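Local atomic coordinates of Serine/threonine-protein kinase Tel1 (Chaetomium thermophilum, PDB entry 6SKY), a protein that probably phosphorylates serine and threonine residues of target proteins, with ATP as donor, to switch on checkpoint signalling after DNA damage. Residues 1676-1681 and 1691-1696; 1781-1786 and 1791-1796. All coordinates share one frame; numbering follows the deposited sequence.

Overall arrangement
Contact 1 and contact 2 each join two helices that follow one another in the chain, and the centres of the two contacts lie about 10 Å apart. Together they bring four helices into one cluster away from the nucleotide site, centred about 42 Å (contact 1) and 41 Å (contact 2) from the chain centre. All residues that touch across either contact are buried. Both are apolar and have no hydrogen bond across them. Contact 1 relies on small alanines, which let two helices come near. Contact 2 is built round an aromatic ring. The two share one core: Leu1681 CD2 lies 3.7 Å from Ile1786 CG2, and Ala1696 CB lies 3.8 Å from Ile1786 CD1.

Contact 1 of 2, residues 1676-1681 and 1691-1696; sequences NLIKSL and GLAEAA
Ala1693 turns its methyl group into the helix that holds Ile1678 and Leu1681. Ala1693 CB meets Leu1681 CB at 3.7 Å, so the leucine touches with the root of its side chain. Leu1681 also packs on Arg1796 of a later helix. Ile1678 uses its CG2 branch, which stands 4.3 Å from Ala1693 CB and 4.4 Å from Ala1696 CB. CG2 lies anti to the backbone N of Ile1678, and this sends the branch toward the alanine pair, almost one helical turn apart. Ile1678 also touches Leu1697 of the same partner helix.

Two contacts involve the backbone. Ile1678 O lies 3.6 Å from Ala1693 CB, a carbonyl against a methyl. This oxygen also accepts a hydrogen bond from Leu1681 N. In the other direction, Ile1678 CG2 comes to 4.0 Å from Ala1693 O.

No hydrogen bond crosses the interface. A polar bond within 1676-1681 is local: Ser1680 OG donates to Leu1677 O at 3.1 Å, from above the carbonyl plane.

The two alanine methyls suit the close pass of the two helices. The segment axes approach to 8.5 Å, and their directions differ by 135°. Helix 1670-1684 and helix 1687-1706 are joined by a very short turn, so they form a helical hairpin, as is usual in an alpha solenoid.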
loop_
_atom_site.group_PDB
_atom_site.type_symbol
_atom_site.label_atom_id
_atom_site.label_comp_id
_atom_site.label_asym_id
_atom_site.label_seq_id
_atom_site.Cartn_x
_atom_site.Cartn_y
_atom_site.Cartn_z
ATOM N N ASN A 1676 -37.231 47.993 18.687
ATOM C CA ASN A 1676 -35.834 48.064 19.095
ATOM C C ASN A 1676 -35.010 48.868 18.104
ATOM O O ASN A 1676 -34.134 49.643 18.503
ATOM C CB ASN A 1676 -35.256 46.665 19.251
ATOM C CG ASN A 1676 -35.759 45.974 20.481
ATOM O OD1 ASN A 1676 -36.652 46.465 21.152
ATOM N ND2 ASN A 1676 -35.190 44.824 20.785
ATOM N N LEU A 1677 -35.277 48.707 16.809
ATOM C CA LEU A 1677 -34.551 49.490 15.819
ATOM C C LEU A 1677 -34.815 50.978 15.985
ATOM O O LEU A 1677 -33.910 51.796 15.805
ATOM C CB LEU A 1677 -34.927 49.047 14.414
ATOM C CG LEU A 1677 -34.151 47.875 13.843
ATOM C CD1 LEU A 1677 -34.549 47.683 12.418
ATOM C CD2 LEU A 1677 -32.688 48.150 13.941
ATOM N N ILE A 1678 -36.046 51.348 16.322
ATOM C CA ILE A 1678 -36.378 52.758 16.484
ATOM C C ILE A 1678 -35.841 53.291 17.802
ATOM O O ILE A 1678 -35.370 54.427 17.875
ATOM C CB ILE A 1678 -37.895 52.957 16.367
ATOM C CG1 ILE A 1678 -38.350 52.703 14.936
ATOM C CG2 ILE A 1678 -38.279 54.344 16.779
ATOM C CD1 ILE A 1678 -39.836 52.694 14.772
ATOM N N LYS A 1679 -35.886 52.484 18.858
ATOM C CA LYS A 1679 -35.361 52.911 20.145
ATOM C C LYS A 1679 -33.864 53.153 20.079
ATOM O O LYS A 1679 -33.359 54.097 20.692
ATOM C CB LYS A 1679 -35.676 51.868 21.208
ATOM C CG LYS A 1679 -35.110 52.195 22.557
ATOM C CD LYS A 1679 -35.189 51.003 23.477
ATOM C CE LYS A 1679 -34.293 49.890 22.995
ATOM N NZ LYS A 1679 -34.397 48.693 23.861
ATOM N N SER A 1680 -33.132 52.316 19.346
ATOM C CA SER A 1680 -31.695 52.525 19.250
ATOM C C SER A 1680 -31.338 53.832 18.561
ATOM O O SER A 1680 -30.188 54.267 18.656
ATOM C CB SER A 1680 -31.039 51.369 18.512
ATOM O OG SER A 1680 -31.157 51.539 17.115
ATOM N N LEU A 1681 -32.286 54.469 17.879
ATOM C CA LEU A 1681 -32.029 55.739 17.218
ATOM C C LEU A 1681 -32.101 56.923 18.166
ATOM O O LEU A 1681 -31.582 57.992 17.838
ATOM C CB LEU A 1681 -33.028 55.948 16.088
ATOM C CG LEU A 1681 -32.496 55.832 14.676
ATOM C CD1 LEU A 1681 -31.692 54.573 14.542
ATOM C CD2 LEU A 1681 -33.658 55.832 13.723
ATOM N N GLY A 1691 -34.834 63.139 17.131
ATOM C CA GLY A 1691 -36.143 63.768 17.125
ATOM C C GLY A 1691 -37.168 62.957 16.357
ATOM O O GLY A 1691 -38.298 62.765 16.817
ATOM N N LEU A 1692 -36.785 62.473 15.175
ATOM C CA LEU A 1692 -37.663 61.588 14.411
ATOM C C LEU A 1692 -38.016 60.339 15.205
ATOM O O LEU A 1692 -39.173 59.908 15.214
ATOM C CB LEU A 1692 -37.000 61.204 13.094
ATOM C CG LEU A 1692 -36.903 62.280 12.023
ATOM C CD1 LEU A 1692 -35.909 61.879 10.973
ATOM C CD2 LEU A 1692 -38.251 62.506 11.400
ATOM N N ALA A 1693 -37.035 59.747 15.881
ATOM C CA ALA A 1693 -37.292 58.528 16.637
ATOM C C ALA A 1693 -38.220 58.782 17.817
ATOM O O ALA A 1693 -39.114 57.976 18.090
ATOM C CB ALA A 1693 -35.976 57.925 17.111
ATOM N N GLU A 1694 -38.029 59.891 18.529
ATOM C CA GLU A 1694 -38.914 60.201 19.646
ATOM C C GLU A 1694 -40.326 60.507 19.164
ATOM O O GLU A 1694 -41.303 60.123 19.815
ATOM C CB GLU A 1694 -38.344 61.362 20.452
ATOM C CG GLU A 1694 -37.147 60.978 21.288
ATOM C CD GLU A 1694 -36.399 62.169 21.861
ATOM O OE1 GLU A 1694 -35.550 61.959 22.749
ATOM O OE2 GLU A 1694 -36.650 63.308 21.423
ATOM N N ALA A 1695 -40.457 61.172 18.018
ATOM C CA ALA A 1695 -41.781 61.412 17.458
ATOM C C ALA A 1695 -42.475 60.103 17.111
ATOM O O ALA A 1695 -43.654 59.900 17.438
ATOM C CB ALA A 1695 -41.667 62.301 16.224
ATOM N N ALA A 1696 -41.755 59.202 16.438
ATOM C CA ALA A 1696 -42.319 57.907 16.081
ATOM C C ALA A 1696 -42.755 57.137 17.314
ATOM O O ALA A 1696 -43.852 56.572 17.350
ATOM C CB ALA A 1696 -41.304 57.102 15.280
#

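Contact 2 of 2, residues 1781-1786 and 1791-1796; sequences RVLPPI and KGFAER
Leu1783 is the first residue of 1781-1786 to touch the other segment. Its CD2 methyl comes to the edge of the Phe1793 ring, near the ring plane, and meets CE2 at 4.0 Å. The two side chains cross at about a right angle. Leu1783 also packs on Leu1674 of helix 1670-1684.

Ile1786 follows, almost one helical turn on. Its CG2 methyl sits over one face of the same ring, 3.8 Å from the centroid and 13° off the ring normal. This is a CH-pi contact. With CG2 anti to the backbone N of Ile1786, that branch lies over the ring. The nearest ring atoms are Phe1793 CE2 and CD2, both at 3.8 Å from Ile1786 CG2.

Phe1793 thus meets a methyl over a face and another at its edge. Its CG lies anti to the backbone N (chi1 -176°), which carries the ring toward the first segment. An alanine here would remove the whole ring and is likely to open a gap between helix 1783-1789 and helix 1793-1808, with Ile1786 CG2 left without its aromatic partner.

The contact joins helix 1783-1789 to the start of helix 1793-1808 across a short connection. Phe1793 also packs on Leu1787 of the first of these helices and on Leu1677 of helix 1670-1684. Ile1786 faces both helices of the earlier hairpin, 1670-1684 and 1687-1706, so the pair lies against that hairpin.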
loop_
_atom_site.group_PDB
_atom_site.type_symbol
_atom_site.label_atom_id
_atom_site.label_comp_id
_atom_site.label_asym_id
_atom_site.label_seq_id
_atom_site.Cartn_x
_atom_site.Cartn_y
_atom_site.Cartn_z
ATOM N N ARG A 1781 -46.855 53.154 9.858
ATOM C CA ARG A 1781 -47.282 54.473 9.419
ATOM C C ARG A 1781 -46.247 55.534 9.753
ATOM O O ARG A 1781 -46.137 56.537 9.043
ATOM C CB ARG A 1781 -48.620 54.810 10.064
ATOM C CG ARG A 1781 -49.300 56.029 9.511
ATOM C CD ARG A 1781 -50.273 56.547 10.534
ATOM N NE ARG A 1781 -51.056 55.466 11.113
ATOM C CZ ARG A 1781 -51.684 55.551 12.277
ATOM N NH1 ARG A 1781 -51.613 56.665 12.986
ATOM N NH2 ARG A 1781 -52.381 54.521 12.732
ATOM N N VAL A 1782 -45.477 55.328 10.817
ATOM C CA VAL A 1782 -44.517 56.312 11.293
ATOM C C VAL A 1782 -43.147 56.046 10.690
ATOM O O VAL A 1782 -42.166 56.705 11.042
ATOM C CB VAL A 1782 -44.444 56.289 12.825
ATOM C CG1 VAL A 1782 -45.822 56.382 13.412
ATOM C CG2 VAL A 1782 -43.776 55.027 13.277
ATOM N N LEU A 1783 -43.064 55.081 9.794
ATOM C CA LEU A 1783 -41.778 54.676 9.248
ATOM C C LEU A 1783 -41.248 55.552 8.116
ATOM O O LEU A 1783 -40.066 55.899 8.149
ATOM C CB LEU A 1783 -41.832 53.225 8.775
ATOM C CG LEU A 1783 -41.460 52.176 9.820
ATOM C CD1 LEU A 1783 -41.284 50.844 9.152
ATOM C CD2 LEU A 1783 -40.203 52.562 10.558
ATOM N N PRO A 1784 -42.036 55.912 7.101
ATOM C CA PRO A 1784 -41.457 56.527 5.894
ATOM C C PRO A 1784 -40.538 57.701 6.198
ATOM O O PRO A 1784 -39.486 57.832 5.549
ATOM C CB PRO A 1784 -42.694 56.963 5.100
ATOM C CG PRO A 1784 -43.717 56.005 5.494
ATOM C CD PRO A 1784 -43.487 55.713 6.938
ATOM N N PRO A 1785 -40.863 58.575 7.169
ATOM C CA PRO A 1785 -39.867 59.585 7.568
ATOM C C PRO A 1785 -38.521 58.995 7.944
ATOM O O PRO A 1785 -37.498 59.382 7.372
ATOM C CB PRO A 1785 -40.537 60.269 8.759
ATOM C CG PRO A 1785 -41.950 60.153 8.488
ATOM C CD PRO A 1785 -42.150 58.830 7.843
ATOM N N ILE A 1786 -38.501 58.050 8.886
ATOM C CA ILE A 1786 -37.246 57.471 9.351
ATOM C C ILE A 1786 -36.538 56.738 8.223
ATOM O O ILE A 1786 -35.313 56.802 8.096
ATOM C CB ILE A 1786 -37.503 56.540 10.544
ATOM C CG1 ILE A 1786 -38.268 57.276 11.631
ATOM C CG2 ILE A 1786 -36.212 56.041 11.100
ATOM C CD1 ILE A 1786 -38.491 56.454 12.849
ATOM N N LYS A 1791 -29.759 57.056 7.587
ATOM C CA LYS A 1791 -28.951 56.302 6.643
ATOM C C LYS A 1791 -28.702 54.896 7.168
ATOM O O LYS A 1791 -28.319 54.717 8.326
ATOM C CB LYS A 1791 -27.623 57.015 6.402
ATOM C CG LYS A 1791 -26.532 56.129 5.848
ATOM C CD LYS A 1791 -25.216 56.880 5.764
ATOM C CE LYS A 1791 -24.102 55.986 5.259
ATOM N NZ LYS A 1791 -22.847 56.746 5.013
ATOM N N GLY A 1792 -28.912 53.904 6.311
ATOM C CA GLY A 1792 -28.705 52.525 6.688
ATOM C C GLY A 1792 -29.796 51.923 7.536
ATOM O O GLY A 1792 -29.630 50.801 8.016
ATOM N N PHE A 1793 -30.902 52.631 7.739
ATOM C CA PHE A 1793 -32.001 52.097 8.528
ATOM C C PHE A 1793 -32.867 51.151 7.718
ATOM O O PHE A 1793 -33.404 50.185 8.268
ATOM C CB PHE A 1793 -32.847 53.243 9.069
ATOM C CG PHE A 1793 -33.949 52.813 9.979
ATOM C CD1 PHE A 1793 -33.702 52.554 11.305
ATOM C CD2 PHE A 1793 -35.236 52.701 9.517
ATOM C CE1 PHE A 1793 -34.710 52.173 12.140
ATOM C CE2 PHE A 1793 -36.245 52.319 10.355
ATOM C CZ PHE A 1793 -35.981 52.054 11.665
ATOM N N ALA A 1794 -33.004 51.407 6.420
ATOM C CA ALA A 1794 -33.876 50.588 5.589
ATOM C C ALA A 1794 -33.340 49.175 5.446
ATOM O O ALA A 1794 -34.110 48.214 5.464
ATOM C CB ALA A 1794 -34.048 51.232 4.223
ATOM N N GLU A 1795 -32.027 49.023 5.310
ATOM C CA GLU A 1795 -31.463 47.685 5.229
ATOM C C GLU A 1795 -31.618 46.923 6.534
ATOM O O GLU A 1795 -31.778 45.700 6.516
ATOM C CB GLU A 1795 -29.995 47.754 4.834
ATOM C CG GLU A 1795 -29.770 48.125 3.388
ATOM C CD GLU A 1795 -29.746 49.620 3.161
ATOM O OE1 GLU A 1795 -29.273 50.351 4.056
ATOM O OE2 GLU A 1795 -30.195 50.068 2.085
ATOM N N ARG A 1796 -31.567 47.609 7.672
ATOM C CA ARG A 1796 -31.741 46.917 8.940
ATOM C C ARG A 1796 -33.197 46.586 9.211
ATOM O O ARG A 1796 -33.480 45.637 9.945
ATOM C CB ARG A 1796 -31.180 47.752 10.092
ATOM C CG ARG A 1796 -29.772 48.232 9.870
ATOM C CD ARG A 1796 -28.987 48.330 11.160
ATOM N NE ARG A 1796 -29.622 49.179 12.162
ATOM C CZ ARG A 1796 -29.538 50.506 12.188
ATOM N NH1 ARG A 1796 -28.854 51.149 11.255
ATOM N NH2 ARG A 1796 -30.149 51.193 13.144
#